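Local coordinates for protein putative polysaccharide deacetylase (PDB 5JP6) that probably removes acetyl groups from peptidoglycan as a zinc-binding carbohydrate esterase of family 4, at residues A[200-205]-A[263-268]. The protein carries 1 engineered substitution. Residues are numbered along the deposited sequence; the frame is centred on the assembly and turned at random. Where two conformers were deposited one is given.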
loop_
_atom_site.group_PDB
_atom_site.type_symbol
_atom_site.label_atom_id
_atom_site.label_comp_id
_atom_site.label_asym_id
_atom_site.label_seq_id
_atom_site.Cartn_x
_atom_site.Cartn_y
_atom_site.Cartn_z
ATOM N N PHE A 200 -5.998 6.165 4.328
ATOM C CA PHE A 200 -4.659 5.942 3.815
ATOM C C PHE A 200 -3.636 6.134 4.912
ATOM O O PHE A 200 -3.592 7.182 5.553
ATOM C CB PHE A 200 -4.359 6.885 2.641
ATOM C CG PHE A 200 -5.181 6.616 1.414
ATOM C CD1 PHE A 200 -6.503 6.983 1.350
ATOM C CD2 PHE A 200 -4.623 5.937 0.322
ATOM C CE1 PHE A 200 -7.280 6.693 0.223
ATOM C CE2 PHE A 200 -5.385 5.657 -0.794
ATOM C CZ PHE A 200 -6.716 6.026 -0.843
ATOM N N PHE A 201 -2.840 5.094 5.137
ATOM C CA PHE A 201 -1.754 5.132 6.102
ATOM C C PHE A 201 -0.459 5.259 5.298
ATOM O O PHE A 201 0.165 4.292 4.889
ATOM C CB PHE A 201 -1.776 3.907 7.019
ATOM C CG PHE A 201 -3.006 3.833 7.873
ATOM C CD1 PHE A 201 -4.145 3.205 7.400
ATOM C CD2 PHE A 201 -3.040 4.391 9.137
ATOM C CE1 PHE A 201 -5.298 3.151 8.161
ATOM C CE2 PHE A 201 -4.193 4.329 9.911
ATOM C CZ PHE A 201 -5.323 3.717 9.421
ATOM N N ALA A 202 -0.101 6.510 5.055
ATOM C CA ALA A 202 0.986 6.848 4.160
ATOM C C ALA A 202 2.321 6.666 4.842
ATOM O O ALA A 202 2.412 6.805 6.054
ATOM C CB ALA A 202 0.823 8.295 3.705
ATOM N N THR A 203 3.369 6.381 4.069
ATOM C CA THR A 203 4.671 6.330 4.667
ATOM C C THR A 203 5.493 7.542 4.224
ATOM O O THR A 203 5.288 8.091 3.117
ATOM C CB THR A 203 5.322 4.994 4.295
ATOM O OG1 THR A 203 6.227 4.592 5.320
ATOM C CG2 THR A 203 5.910 5.106 2.851
ATOM N N GLY A 204 6.397 7.975 5.105
ATOM C CA GLY A 204 7.202 9.158 4.853
ATOM C C GLY A 204 7.921 9.159 3.519
ATOM O O GLY A 204 7.901 10.170 2.809
ATOM N N LYS A 205 8.544 8.032 3.171
ATOM C CA LYS A 205 9.291 7.951 1.946
ATOM C C LYS A 205 8.377 8.206 0.721
ATOM O O LYS A 205 8.742 8.938 -0.185
ATOM C CB LYS A 205 10.009 6.586 1.831
ATOM C CG LYS A 205 10.851 6.424 0.583
ATOM C CD LYS A 205 11.572 5.057 0.559
ATOM C CE LYS A 205 12.502 4.954 -0.642
ATOM N NZ LYS A 205 11.784 5.061 -1.929
ATOM N N GLN A 263 4.755 13.620 10.409
ATOM C CA GLN A 263 5.317 14.897 10.032
ATOM C C GLN A 263 5.337 15.085 8.501
ATOM O O GLN A 263 5.081 16.181 8.012
ATOM C CB GLN A 263 6.719 15.043 10.609
ATOM C CG GLN A 263 7.288 16.418 10.430
ATOM C CD GLN A 263 6.694 17.449 11.394
ATOM O OE1 GLN A 263 6.630 17.233 12.594
ATOM N NE2 GLN A 263 6.279 18.590 10.856
ATOM N N ALA A 264 5.675 14.021 7.766
ATOM C CA ALA A 264 5.757 14.131 6.299
ATOM C C ALA A 264 4.387 14.514 5.736
ATOM O O ALA A 264 4.280 15.361 4.850
ATOM C CB ALA A 264 6.260 12.858 5.674
ATOM N N VAL A 265 3.334 13.847 6.230
ATOM C CA VAL A 265 1.986 14.163 5.762
ATOM C C VAL A 265 1.629 15.619 6.094
ATOM O O VAL A 265 1.132 16.372 5.246
ATOM C CB VAL A 265 0.945 13.201 6.348
ATOM C CG1 VAL A 265 -0.466 13.657 6.017
ATOM C CG2 VAL A 265 1.182 11.764 5.859
ATOM N N PHE A 266 1.865 15.986 7.334
ATOM C CA PHE A 266 1.589 17.341 7.819
ATOM C C PHE A 266 2.324 18.403 7.008
ATOM O O PHE A 266 1.757 19.438 6.659
ATOM C CB PHE A 266 1.948 17.456 9.277
ATOM C CG PHE A 266 1.751 18.830 9.852
ATOM C CD1 PHE A 266 0.497 19.277 10.173
ATOM C CD2 PHE A 266 2.820 19.697 9.997
ATOM C CE1 PHE A 266 0.307 20.545 10.696
ATOM C CE2 PHE A 266 2.637 20.954 10.507
ATOM C CZ PHE A 266 1.375 21.383 10.826
ATOM N N ASP A 267 3.589 18.128 6.691
ATOM C CA ASP A 267 4.385 19.078 5.919
ATOM C C ASP A 267 3.797 19.346 4.529
ATOM O O ASP A 267 3.972 20.460 3.997
ATOM C CB ASP A 267 5.814 18.596 5.797
ATOM C CG ASP A 267 6.601 18.692 7.087
ATOM O OD1 ASP A 267 6.145 19.340 8.067
ATOM O OD2 ASP A 267 7.702 18.068 7.125
ATOM N N VAL A 268 3.114 18.352 3.950
ATOM C CA VAL A 268 2.473 18.542 2.634
ATOM C C VAL A 268 1.105 19.217 2.757
ATOM O O VAL A 268 0.801 20.181 2.031
ATOM C CB VAL A 268 2.352 17.220 1.868
ATOM C CG1 VAL A 268 1.584 17.381 0.551
ATOM C CG2 VAL A 268 3.748 16.630 1.585
#
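The backbones of Gly204 and Ala264 come within 5.4 Å at their CA atoms, where the chain passes from strand 199-202 into helix 204-209 and helix 251-269 runs alongside. Ala264 directs its methyl group at this junction, and Ala264 CB rests 3.9 Å from Gly204 CA. With no side chain on Gly204, the methyl lies directly against the backbone at Gly204, in the first turn of helix 204-209. The second touch comes from Ala202, on strand 199-202, whose CB meets Val265 CG2 at 4.1 Å. Val265 holds CG1 anti to its own backbone N (chi1 172°), which leaves CG2 beside that N as the branch that reaches the strand. Val207 adds to the apolar layer by touching both Ala202 and Ala264, while Val265 also packs on Val272. Away from the interface, Gln263 NE2 donates to Asp267 OD1 over 2.9 Å, nearly straight at 165°; Asp267 OD1 lies close to the Gln263 amide plane, while the donor comes to its syn side tilted about 30° out of the carboxylate plane, tying together successive turns of helix 251-269. The contact packs this helix against the parallel sheet of the NodB homology domain, with about 7 Å between the side chains of Ala202 and the zinc ligand His227. Its four touching residues are buried and meet through carbon atoms alone, so the segments are joined by a small apolar contact, held by dispersion and the exclusion of water, without polar pairing between them.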